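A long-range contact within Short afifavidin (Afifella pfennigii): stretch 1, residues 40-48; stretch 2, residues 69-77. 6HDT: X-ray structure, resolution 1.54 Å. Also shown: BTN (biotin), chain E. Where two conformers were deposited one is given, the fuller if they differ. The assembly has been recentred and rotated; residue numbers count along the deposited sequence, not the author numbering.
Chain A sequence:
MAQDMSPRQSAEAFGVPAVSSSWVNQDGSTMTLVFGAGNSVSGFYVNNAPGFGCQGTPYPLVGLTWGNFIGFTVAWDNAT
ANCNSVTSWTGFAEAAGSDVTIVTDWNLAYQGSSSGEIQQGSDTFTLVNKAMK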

# COMPACT_ATOMS: atom_id res chain seq x y z
N SER A 40 -3.27 -4.95 10.56
CA SER A 40 -4.06 -4.20 9.64
C SER A 40 -4.12 -2.70 9.94
O SER A 40 -3.99 -2.25 11.08
CB SER A 40 -5.47 -4.80 9.49
OG SER A 40 -6.26 -4.64 10.66
N VAL A 41 -4.32 -1.94 8.86
CA VAL A 41 -4.55 -0.51 8.89
C VAL A 41 -5.78 -0.27 8.04
O VAL A 41 -5.84 -0.72 6.87
CB VAL A 41 -3.37 0.27 8.30
CG1 VAL A 41 -3.66 1.76 8.24
CG2 VAL A 41 -2.10 0.01 9.10
N SER A 42 -6.76 0.42 8.60
CA SER A 42 -7.90 0.89 7.83
C SER A 42 -8.09 2.36 8.13
O SER A 42 -7.41 2.95 9.00
CB SER A 42 -9.16 0.13 8.22
OG SER A 42 -9.09 -1.21 7.79
N GLY A 43 -8.99 2.97 7.39
CA GLY A 43 -9.35 4.34 7.64
C GLY A 43 -9.98 4.94 6.39
O GLY A 43 -10.59 4.23 5.59
N PHE A 44 -9.78 6.24 6.26
CA PHE A 44 -10.23 7.05 5.13
C PHE A 44 -9.29 8.24 4.93
O PHE A 44 -8.54 8.65 5.84
CB PHE A 44 -11.67 7.54 5.31
CG PHE A 44 -11.83 8.63 6.34
CD1 PHE A 44 -11.67 9.98 6.01
CD2 PHE A 44 -12.16 8.30 7.65
CE1 PHE A 44 -11.82 10.97 6.98
CE2 PHE A 44 -12.34 9.28 8.59
CZ PHE A 44 -12.16 10.61 8.27
N TYR A 45 -9.33 8.76 3.70
CA TYR A 45 -8.44 9.81 3.25
C TYR A 45 -9.21 10.90 2.57
O TYR A 45 -10.04 10.63 1.71
CB TYR A 45 -7.41 9.25 2.29
CG TYR A 45 -6.17 10.10 2.14
CD1 TYR A 45 -6.11 11.15 1.24
CD2 TYR A 45 -5.03 9.83 2.91
CE1 TYR A 45 -4.96 11.93 1.10
CE2 TYR A 45 -3.89 10.60 2.78
CZ TYR A 45 -3.85 11.64 1.86
OH TYR A 45 -2.74 12.43 1.72
N VAL A 46 -8.91 12.14 2.94
CA VAL A 46 -9.55 13.28 2.30
C VAL A 46 -8.49 14.12 1.64
O VAL A 46 -7.66 14.75 2.30
CB VAL A 46 -10.42 14.12 3.24
CG1 VAL A 46 -11.03 15.31 2.48
CG2 VAL A 46 -11.52 13.26 3.84
N ASN A 47 -8.52 14.10 0.31
CA ASN A 47 -7.57 14.85 -0.49
C ASN A 47 -7.96 16.32 -0.57
O ASN A 47 -9.09 16.65 -0.95
CB ASN A 47 -7.43 14.21 -1.87
CG ASN A 47 -6.66 15.07 -2.83
OD1 ASN A 47 -5.63 15.63 -2.48
ND2 ASN A 47 -7.14 15.17 -4.08
N ASN A 48 -7.03 17.19 -0.18
CA ASN A 48 -7.28 18.61 -0.29
C ASN A 48 -6.13 19.29 -1.11
O ASN A 48 -6.08 20.51 -1.24
CB ASN A 48 -7.60 19.17 1.14
CG ASN A 48 -8.79 18.42 1.85
OD1 ASN A 48 -9.86 18.20 1.26
ND2 ASN A 48 -8.61 18.05 3.13
N PHE A 69 6.46 1.55 11.23
CA PHE A 69 6.37 1.60 9.77
C PHE A 69 4.99 1.25 9.32
O PHE A 69 4.30 0.47 9.95
CB PHE A 69 7.39 0.62 9.17
CG PHE A 69 8.79 0.93 9.59
CD1 PHE A 69 9.46 1.98 9.00
CD2 PHE A 69 9.41 0.17 10.55
CE1 PHE A 69 10.76 2.30 9.40
CE2 PHE A 69 10.71 0.49 10.96
CZ PHE A 69 11.37 1.54 10.37
N ILE A 70 4.64 1.85 8.19
CA ILE A 70 3.30 1.75 7.66
C ILE A 70 3.30 1.86 6.14
O ILE A 70 4.15 2.50 5.56
CB ILE A 70 2.40 2.83 8.28
CG1 ILE A 70 0.91 2.54 7.99
CG2 ILE A 70 2.82 4.21 7.83
CD1 ILE A 70 -0.03 3.37 8.86
N GLY A 71 2.31 1.21 5.54
CA GLY A 71 2.01 1.41 4.12
C GLY A 71 0.52 1.31 3.94
O GLY A 71 -0.14 0.49 4.59
N PHE A 72 -0.02 2.15 3.05
CA PHE A 72 -1.45 2.13 2.81
C PHE A 72 -1.80 2.64 1.43
O PHE A 72 -1.07 3.42 0.83
CB PHE A 72 -2.24 2.89 3.87
CG PHE A 72 -1.80 4.32 4.07
CD1 PHE A 72 -0.83 4.64 5.02
CD2 PHE A 72 -2.38 5.35 3.37
CE1 PHE A 72 -0.43 5.95 5.20
CE2 PHE A 72 -1.99 6.66 3.54
CZ PHE A 72 -1.01 6.97 4.48
N THR A 73 -2.93 2.16 0.95
CA THR A 73 -3.39 2.46 -0.40
C THR A 73 -4.77 3.08 -0.40
O THR A 73 -5.60 2.71 0.42
CB THR A 73 -3.39 1.19 -1.24
OG1 THR A 73 -2.07 0.69 -1.31
CG2 THR A 73 -3.91 1.42 -2.66
N VAL A 74 -5.02 4.01 -1.33
CA VAL A 74 -6.33 4.60 -1.57
C VAL A 74 -6.62 4.48 -3.09
O VAL A 74 -5.85 4.94 -3.94
CB VAL A 74 -6.40 6.08 -1.18
CG1 VAL A 74 -7.69 6.72 -1.69
CG2 VAL A 74 -6.24 6.25 0.31
N ALA A 75 -7.74 3.85 -3.40
CA ALA A 75 -8.25 3.82 -4.76
C ALA A 75 -9.25 4.99 -4.94
O ALA A 75 -10.20 5.11 -4.15
CB ALA A 75 -8.93 2.50 -5.00
N TRP A 76 -9.04 5.84 -5.95
CA TRP A 76 -9.80 7.09 -6.04
C TRP A 76 -11.16 6.89 -6.71
O TRP A 76 -11.41 7.42 -7.79
CB TRP A 76 -8.96 8.19 -6.70
CG TRP A 76 -7.73 8.46 -5.87
CD1 TRP A 76 -6.47 8.04 -6.11
CD2 TRP A 76 -7.68 9.17 -4.62
NE1 TRP A 76 -5.60 8.44 -5.06
CE2 TRP A 76 -6.34 9.16 -4.17
CE3 TRP A 76 -8.64 9.88 -3.88
CZ2 TRP A 76 -5.95 9.77 -2.98
CZ3 TRP A 76 -8.25 10.47 -2.69
CH2 TRP A 76 -6.91 10.44 -2.29
N ASP A 77 -12.03 6.12 -6.04
CA ASP A 77 -13.42 6.00 -6.41
C ASP A 77 -14.27 5.94 -5.15
O ASP A 77 -13.94 5.27 -4.18
CB ASP A 77 -13.64 4.77 -7.27
CG ASP A 77 -15.09 4.61 -7.68
OD1 ASP A 77 -15.56 5.43 -8.52
OD2 ASP A 77 -15.75 3.69 -7.17
C11 BTN E . -6.18 11.92 -8.58
O11 BTN E . -5.92 11.06 -9.44
O12 BTN E . -5.98 13.14 -8.77
C10 BTN E . -6.75 11.43 -7.26
C9 BTN E . -6.32 12.28 -6.07
C8 BTN E . -4.83 12.12 -5.74
C7 BTN E . -4.34 13.03 -4.62
C2 BTN E . -2.86 12.78 -4.36
S1 BTN E . -2.49 11.27 -3.48
C6 BTN E . -0.84 11.80 -3.14
C5 BTN E . -0.95 13.29 -2.86
N1 BTN E . -1.18 13.57 -1.47
C3 BTN E . -2.36 14.12 -1.18
O3 BTN E . -2.72 14.46 -0.04
N2 BTN E . -3.06 14.25 -2.34
C4 BTN E . -2.24 13.86 -3.48

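Side chains can pack two strands against each other without any backbone pairing, and in this contact in short afifavidin Tyr45 lies at the centre of such packing. Its CA to CB bond points toward the second stretch, and its side chain meets three residues there. Tyr45 CB rests 3.8 Å from Val74 CG2, at one of the two places where the backbones are in register. Farther out, Tyr45 CE2 lies 4.4 Å from Phe72 CE2, a looser approach that reaches the edge of the phenylalanine ring, while Tyr45 CD1 comes to 3.7 Å from Trp76 CH2, at the edge of the indole. The tyrosine is thus wedged among its neighbours without stacking on either aromatic ring. The axes of strand 40-46 and strand 69-75 approach no closer than 8.1 Å and their directions differ by 44°; no hydrogen bond crosses between the stretches, and the contact is made by side-chain packing.

Toward the start of the strand, Val41 makes a smaller contact of the same kind: Val41 CG2 is 4.0 Å from Ile70 CD1, which the extended t,t rotamer of the isoleucine carries nearer although its CA to CB bond points sideways. Ser42 and Phe44 point away, as the alternation of a strand requires.

At the other end the packing gives way to polar chemistry. Asn47 CB touches the indole, 3.8 Å from Trp76 CH2, and its side-chain oxygen accepts from the ligand: biotin N2 donates to Asn47 OD1 at 2.9 Å with a nearly straight angle of 165°. Tyr45 OH donates to biotin O3 at 2.7 Å. Trp76 adds a face against the ligand's tail, with Trp76 CG 3.4 Å from biotin C10. Three of the residues that make the contact, Tyr45, Asn47 and Trp76, thus also touch biotin.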